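Local atomic coordinates of VirK protein (Legionella pneumophila, PDB entry 5XTA), a protein that is of uncertain function but belongs to the VirK family, adopts a novel fold and is probably linked to type II secretion. Residues A[21-26]-A[37-42]. The protein carries 3 engineered substitutions. Sequence-based numbering, arbitrary orientation.
Sequences TFVINL and SAIVSV
An antiparallel β-ladder joins Phe-22, Ile-24 and Leu-26 to Val-42, Val-40 and Ala-38 in the three-stranded sheet of this VirK fold, where strand 21-25 runs centrally between 38-42 and 116-119. Phe-22 and Val-42 form a hydrogen-bonded pair, each N donating to the other's O. Ile-24 and Val-40 repeat the pattern; the bond from Ile-24 N to Val-40 O is 2.7 Å long, its donor tilted 17° from the carbonyl plane. Past the strand end, Leu-26 N still reaches Ala-38 O at 3.1 Å.

The β-branched Ile-24, Val-40 and Val-42 suit the extended backbone and, with Phe-22, point to one face of the sheet. There the flat ring of Phe-22 meets those of Phe-80 and Phe-116, and an aromatic residue suits this buried face. The other edge of strand 38-42 pairs with a strand of the second subunit, continuing the sheet across the interface. Leu-26 forks its methyls: Leu-26 CD2 lies 4.0 Å from Ala-38 CB, while Leu-26 CD1 reaches Val-40 CG2. On the opposite face, Val-23 has CG1 anti to its backbone N (chi1 -174°), which carries that methyl diagonally to Ile-39, the partner of Asn-25, with Val-23 CG1 3.6 Å from Ile-39 CG2.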
loop_
_atom_site.group_PDB
_atom_site.type_symbol
_atom_site.label_atom_id
_atom_site.label_comp_id
_atom_site.label_asym_id
_atom_site.label_seq_id
_atom_site.Cartn_x
_atom_site.Cartn_y
_atom_site.Cartn_z
ATOM N N THR A 21 -0.431 -7.552 -10.894
ATOM C CA THR A 21 0.396 -8.363 -10.006
ATOM C C THR A 21 1.436 -9.123 -10.828
ATOM O O THR A 21 1.106 -9.762 -11.837
ATOM C CB THR A 21 -0.459 -9.339 -9.171
ATOM O OG1 THR A 21 -1.322 -8.590 -8.314
ATOM C CG2 THR A 21 0.412 -10.221 -8.279
ATOM N N PHE A 22 2.683 -9.053 -10.367
ATOM C CA PHE A 22 3.817 -9.779 -10.933
ATOM C C PHE A 22 4.123 -11.005 -10.075
ATOM O O PHE A 22 4.295 -10.877 -8.852
ATOM C CB PHE A 22 5.063 -8.903 -11.017
ATOM C CG PHE A 22 4.865 -7.683 -11.831
ATOM C CD1 PHE A 22 4.774 -7.766 -13.206
ATOM C CD2 PHE A 22 4.690 -6.444 -11.231
ATOM C CE1 PHE A 22 4.561 -6.635 -13.984
ATOM C CE2 PHE A 22 4.445 -5.322 -12.007
ATOM C CZ PHE A 22 4.405 -5.419 -13.385
ATOM N N VAL A 23 4.148 -12.169 -10.740
ATOM C CA VAL A 23 4.571 -13.433 -10.146
ATOM C C VAL A 23 5.834 -13.940 -10.855
ATOM O O VAL A 23 5.847 -14.194 -12.066
ATOM C CB VAL A 23 3.452 -14.471 -10.137
ATOM C CG1 VAL A 23 3.883 -15.714 -9.382
ATOM C CG2 VAL A 23 2.214 -13.906 -9.457
ATOM N N ILE A 24 6.905 -14.047 -10.092
ATOM C CA ILE A 24 8.188 -14.402 -10.625
ATOM C C ILE A 24 8.663 -15.694 -10.052
ATOM O O ILE A 24 8.750 -15.849 -8.821
ATOM C CB ILE A 24 9.192 -13.301 -10.344
ATOM C CG1 ILE A 24 8.510 -12.025 -10.830
ATOM C CG2 ILE A 24 10.536 -13.601 -11.031
ATOM C CD1 ILE A 24 9.377 -10.866 -11.135
ATOM N N ASN A 25 9.005 -16.604 -10.959
ATOM C CA ASN A 25 9.571 -17.916 -10.595
ATOM C C ASN A 25 11.076 -17.900 -10.853
ATOM O O ASN A 25 11.544 -18.034 -12.006
ATOM C CB ASN A 25 8.832 -18.997 -11.367
ATOM C CG ASN A 25 9.194 -20.405 -10.932
ATOM O OD1 ASN A 25 10.106 -20.649 -10.145
ATOM N ND2 ASN A 25 8.441 -21.345 -11.451
ATOM N N LEU A 26 11.824 -17.671 -9.772
ATOM C CA LEU A 26 13.264 -17.404 -9.832
ATOM C C LEU A 26 14.116 -18.483 -10.504
ATOM O O LEU A 26 15.115 -18.172 -11.147
ATOM C CB LEU A 26 13.813 -17.166 -8.435
ATOM C CG LEU A 26 13.848 -15.730 -7.905
ATOM C CD1 LEU A 26 12.630 -14.910 -8.250
ATOM C CD2 LEU A 26 14.049 -15.761 -6.400
ATOM N N SER A 37 15.418 -21.342 -5.223
ATOM C CA SER A 37 14.145 -21.556 -5.866
ATOM C C SER A 37 13.040 -20.927 -5.006
ATOM O O SER A 37 12.902 -21.220 -3.810
ATOM C CB SER A 37 13.916 -23.048 -6.033
ATOM O OG SER A 37 12.886 -23.307 -6.955
ATOM N N ALA A 38 12.314 -20.002 -5.605
ATOM C CA ALA A 38 11.309 -19.255 -4.890
ATOM C C ALA A 38 10.342 -18.695 -5.888
ATOM O O ALA A 38 10.686 -18.506 -7.046
ATOM C CB ALA A 38 11.921 -18.133 -4.058
ATOM N N ILE A 39 9.108 -18.520 -5.451
ATOM C CA ILE A 39 8.144 -17.767 -6.192
ATOM C C ILE A 39 7.952 -16.481 -5.460
ATOM O O ILE A 39 7.782 -16.488 -4.265
ATOM C CB ILE A 39 6.847 -18.556 -6.322
ATOM C CG1 ILE A 39 7.193 -19.824 -7.139
ATOM C CG2 ILE A 39 5.742 -17.730 -7.002
ATOM C CD1 ILE A 39 6.012 -20.631 -7.645
ATOM N N VAL A 40 7.980 -15.373 -6.184
ATOM C CA VAL A 40 7.811 -14.068 -5.591
ATOM C C VAL A 40 6.660 -13.361 -6.283
ATOM O O VAL A 40 6.651 -13.232 -7.508
ATOM C CB VAL A 40 9.070 -13.244 -5.754
ATOM C CG1 VAL A 40 8.889 -11.845 -5.167
ATOM C CG2 VAL A 40 10.203 -13.957 -5.068
ATOM N N SER A 41 5.702 -12.903 -5.488
ATOM C CA SER A 41 4.544 -12.179 -5.982
ATOM C C SER A 41 4.617 -10.762 -5.437
ATOM O O SER A 41 4.893 -10.547 -4.222
ATOM C CB SER A 41 3.282 -12.878 -5.513
ATOM O OG SER A 41 2.134 -12.068 -5.680
ATOM N N VAL A 42 4.363 -9.792 -6.308
ATOM C CA VAL A 42 4.376 -8.373 -5.894
ATOM C C VAL A 42 3.276 -7.658 -6.656
ATOM O O VAL A 42 3.171 -7.812 -7.853
ATOM C CB VAL A 42 5.720 -7.651 -6.211
ATOM C CG1 VAL A 42 5.663 -6.154 -5.862
ATOM C CG2 VAL A 42 6.892 -8.278 -5.453
#